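PDB 5IL6: polyketide synthase/nonribosomal peptide synthetase hybrid RzxB from Pseudomonas fluorescens, which probably takes part in trans-AT assembly of the polyketide rhizoxin, its dehydratase domain being expected to remove water from a beta-hydroxyacyl intermediate. Local coordinates for residues A55-V58 with M59-A63; A205-D208 with A209-G213. All blocks are in the same frame, centred on the assembly; numbering follows the deposited sequence.

Contact 1. Residues A55-V58 with M59-A63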
loop_
_atom_site.group_PDB
_atom_site.type_symbol
_atom_site.label_atom_id
_atom_site.label_comp_id
_atom_site.label_asym_id
_atom_site.label_seq_id
_atom_site.Cartn_x
_atom_site.Cartn_y
_atom_site.Cartn_z
ATOM N N ALA A 55 1.414 -1.801 3.604
ATOM C CA ALA A 55 0.940 -2.226 4.916
ATOM C C ALA A 55 0.617 -1.034 5.805
ATOM O O ALA A 55 -0.296 -1.106 6.634
ATOM C CB ALA A 55 1.980 -3.123 5.583
ATOM N N MET A 56 1.350 0.069 5.651
ATOM C CA MET A 56 1.061 1.242 6.465
ATOM C C MET A 56 -0.254 1.890 6.051
ATOM O O MET A 56 -0.973 2.425 6.900
ATOM C CB MET A 56 2.212 2.237 6.366
ATOM C CG MET A 56 3.510 1.685 6.929
ATOM S SD MET A 56 4.831 2.900 7.024
ATOM C CE MET A 56 6.256 1.819 7.117
ATOM N N ILE A 57 -0.602 1.824 4.765
ATOM C CA ILE A 57 -1.913 2.297 4.324
ATOM C C ILE A 57 -3.013 1.480 4.988
ATOM O O ILE A 57 -4.018 2.023 5.462
ATOM C CB ILE A 57 -2.014 2.239 2.789
ATOM C CG1 ILE A 57 -1.117 3.310 2.161
ATOM C CG2 ILE A 57 -3.465 2.402 2.330
ATOM C CD1 ILE A 57 -0.983 3.199 0.656
ATOM N N VAL A 58 -2.847 0.157 5.011
ATOM C CA VAL A 58 -3.843 -0.707 5.638
ATOM C C VAL A 58 -3.947 -0.400 7.126
ATOM O O VAL A 58 -5.038 -0.429 7.707
ATOM C CB VAL A 58 -3.492 -2.186 5.387
ATOM C CG1 VAL A 58 -4.406 -3.105 6.191
ATOM C CG2 VAL A 58 -3.583 -2.503 3.900
ATOM N N MET A 59 -2.817 -0.110 7.766
ATOM C CA MET A 59 -2.842 0.222 9.185
ATOM C C MET A 59 -3.634 1.496 9.436
ATOM O O MET A 59 -4.381 1.590 10.417
ATOM C CB MET A 59 -1.414 0.354 9.698
ATOM C CG MET A 59 -1.286 0.550 11.202
ATOM S SD MET A 59 0.430 0.679 11.751
ATOM C CE MET A 59 1.230 -0.517 10.684
ATOM N N ILE A 60 -3.483 2.492 8.563
ATOM C CA ILE A 60 -4.263 3.718 8.693
ATOM C C ILE A 60 -5.744 3.421 8.516
ATOM O O ILE A 60 -6.589 3.920 9.269
ATOM C CB ILE A 60 -3.774 4.771 7.682
ATOM C CG1 ILE A 60 -2.328 5.165 7.998
ATOM C CG2 ILE A 60 -4.681 6.001 7.704
ATOM C CD1 ILE A 60 -1.680 6.049 6.949
ATOM N N GLN A 61 -6.082 2.600 7.518
ATOM C CA GLN A 61 -7.478 2.246 7.288
ATOM C C GLN A 61 -8.065 1.515 8.491
ATOM O O GLN A 61 -9.193 1.799 8.910
ATOM C CB GLN A 61 -7.597 1.393 6.024
ATOM C CG GLN A 61 -7.236 2.141 4.745
ATOM C CD GLN A 61 -7.059 1.226 3.549
ATOM O OE1 GLN A 61 -6.843 0.023 3.697
ATOM N NE2 GLN A 61 -7.154 1.793 2.352
ATOM N N ALA A 62 -7.313 0.573 9.062
ATOM C CA ALA A 62 -7.792 -0.144 10.239
ATOM C C ALA A 62 -7.958 0.797 11.427
ATOM O O ALA A 62 -8.947 0.714 12.162
ATOM C CB ALA A 62 -6.830 -1.278 10.586
ATOM N N ALA A 63 -6.993 1.695 11.635
ATOM C CA ALA A 63 -7.060 2.606 12.773
ATOM C C ALA A 63 -8.251 3.543 12.649
ATOM O O ALA A 63 -8.978 3.770 13.623
ATOM C CB ALA A 63 -5.762 3.405 12.883
#
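Ile57 and Gln61, one helical turn apart, lie alongside each other and point the same way, and the nearest meeting of their side chains is that of Ile57 CG2 with Gln61 NE2, 3.7 Å apart. The methyl CG2 stands anti to Ile57 N (CG1 has chi1 -70°), beside the carbonyl carbon and hence on the side of the following turn. Gln61 keeps its CG beside its own N and runs extended from there, with CG 3.3 Å from Ile57 O. It crosses Val58 at a slant, its OE1 lying 3.6 Å from Val58 CA and 4.1 Å from Val58 CG2. Beneath the side chains four i to i+4 hydrogen bonds fix the spacing, among them Gln61 N to Ile57 O at 3.0 Å and Ala62 N to Val58 O at 2.8 Å. Branching suits Ile57, which offers CG2 to Gln61 while packing on Leu83 and Trp85 of strand 77-85 and Leu234 and Cys237 of strand 230-239; the long chain of Gln61 touches Ile80, Cys237 and Leu239. Cut back to an alanine, Gln61 would lose the amide beside Ile57 CG2 and is likely to leave a gap toward Cys237 and Leu239. With no side-chain hydrogen bond joining the two segments, cohesion between these turns comes from the backbone bonds and from van der Waals contact of the Gln61 chain and amide with Ile57 and Val58.

Contact 2. Residues A205-D208 with A209-G213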
loop_
_atom_site.group_PDB
_atom_site.type_symbol
_atom_site.label_atom_id
_atom_site.label_comp_id
_atom_site.label_asym_id
_atom_site.label_seq_id
_atom_site.Cartn_x
_atom_site.Cartn_y
_atom_site.Cartn_z
ATOM N N ALA A 205 -1.002 -7.489 0.868
ATOM C CA ALA A 205 -0.293 -8.124 -0.239
ATOM C C ALA A 205 -0.928 -7.767 -1.577
ATOM O O ALA A 205 -0.225 -7.612 -2.583
ATOM C CB ALA A 205 -0.268 -9.640 -0.049
ATOM N N LEU A 206 -2.255 -7.638 -1.614
ATOM C CA LEU A 206 -2.919 -7.227 -2.845
ATOM C C LEU A 206 -2.649 -5.760 -3.145
ATOM O O LEU A 206 -2.438 -5.386 -4.304
ATOM C CB LEU A 206 -4.423 -7.484 -2.748
ATOM C CG LEU A 206 -4.867 -8.949 -2.687
ATOM C CD1 LEU A 206 -6.377 -9.044 -2.530
ATOM C CD2 LEU A 206 -4.416 -9.718 -3.923
ATOM N N LEU A 207 -2.660 -4.909 -2.119
ATOM C CA LEU A 207 -2.318 -3.510 -2.342
ATOM C C LEU A 207 -0.868 -3.373 -2.788
ATOM O O LEU A 207 -0.552 -2.549 -3.653
ATOM C CB LEU A 207 -2.575 -2.691 -1.075
ATOM C CG LEU A 207 -2.301 -1.188 -1.193
ATOM C CD1 LEU A 207 -3.099 -0.573 -2.339
ATOM C CD2 LEU A 207 -2.618 -0.477 0.115
ATOM N N ASP A 208 0.026 -4.179 -2.214
ATOM C CA ASP A 208 1.419 -4.163 -2.648
ATOM C C ASP A 208 1.551 -4.668 -4.079
ATOM O O ASP A 208 2.265 -4.068 -4.891
ATOM C CB ASP A 208 2.269 -5.000 -1.687
ATOM C CG ASP A 208 3.744 -4.992 -2.049
ATOM O OD1 ASP A 208 4.352 -3.902 -2.046
ATOM O OD2 ASP A 208 4.300 -6.081 -2.307
ATOM N N ALA A 209 0.845 -5.751 -4.416
ATOM C CA ALA A 209 0.893 -6.277 -5.777
ATOM C C ALA A 209 0.354 -5.264 -6.778
ATOM O O ALA A 209 0.872 -5.148 -7.895
ATOM C CB ALA A 209 0.102 -7.581 -5.864
ATOM N N ALA A 210 -0.696 -4.531 -6.403
ATOM C CA ALA A 210 -1.185 -3.460 -7.264
ATOM C C ALA A 210 -0.076 -2.462 -7.568
ATOM O O ALA A 210 0.082 -2.025 -8.716
ATOM C CB ALA A 210 -2.378 -2.760 -6.610
ATOM N N MET A 211 0.714 -2.102 -6.554
ATOM C CA MET A 211 1.820 -1.175 -6.761
ATOM C C MET A 211 2.927 -1.809 -7.593
ATOM O O MET A 211 3.557 -1.132 -8.414
ATOM C CB MET A 211 2.370 -0.710 -5.414
ATOM C CG MET A 211 1.389 0.104 -4.595
ATOM S SD MET A 211 2.148 0.767 -3.101
ATOM C CE MET A 211 0.698 1.202 -2.152
ATOM N N GLN A 212 3.192 -3.101 -7.384
ATOM C CA GLN A 212 4.189 -3.788 -8.198
ATOM C C GLN A 212 3.876 -3.660 -9.681
ATOM O O GLN A 212 4.791 -3.651 -10.513
ATOM C CB GLN A 212 4.261 -5.266 -7.815
ATOM C CG GLN A 212 4.720 -5.542 -6.395
ATOM C CD GLN A 212 4.564 -7.004 -6.028
ATOM O OE1 GLN A 212 4.286 -7.838 -6.887
ATOM N NE2 GLN A 212 4.719 -7.319 -4.746
ATOM N N GLY A 213 2.593 -3.562 -10.031
ATOM C CA GLY A 213 2.188 -3.549 -11.425
ATOM C C GLY A 213 2.733 -2.386 -12.223
ATOM O O GLY A 213 2.795 -2.469 -13.454
#
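Asp208 and Gln212 make the close side of this contact: Gln212 NE2 gives a hydrogen bond to Asp208 OD2 at 2.8 Å, bent to 136° at the hydrogen. Two features put the groups there: Asp208 CG lies anti to its N (chi1 -178°), leaning toward the next turn, and the extended Gln212 chain starts with CG 3.2 Å from Asp208 O. The carboxylate and amide stand 85° apart, and the donor comes to OD2 from above the carboxylate plane. Below them, Gln212 N bonds to Asp208 O at 2.8 Å. Gln212 is fixed further by Tyr158 OH at its OE1 and by His172 O at its NE2, whereas His172 ND1 makes only a weak hydrogen bond with Asp208 OD2. The opposite character belongs to Leu207 and Met211, whose side chains cross with Leu207 CG 4.0 Å from Met211 CE, an apolar touch without direction; supple methionine and branched leucine suit such an apolar face, packed against Ile57 of helix 53-67 and Leu278 of strand 274-284. Ala209, being short, lets Arg174 come close to the helix. Since all the touching residues are buried, the looser side faces protein. The Asp-x-x-x-Gln spacing, on a hot-dog helix, is the DxxxQ motif of polyketide synthase dehydratases, consistent with Asp208 lying at the active site as in relatives, with Gln212 helping to orient it.

How the contacts relate
Going from the N terminus, contact 1 (55-63) lies on helix 53-67 and is complete long before contact 2 (205-213) begins on helix 204-212. Each spans consecutive turns of a single helix, so neither closes a loop, and the two follow in series without nesting or crossing. They lie in the two halves of the chain, each with a hot-dog fold, consistent with the double hot-dog dehydratases. Though their centres are about 15 Å apart, their side chains meet: Ile57 CG2 lies 3.7 Å from Leu207 CD2, and Ile57 CD1 lies 3.8 Å from Met211 CE. Ile57, together with Ala54, thus joins the two helices, with strand 77-85 against the first helix and strand 274-284 against the second.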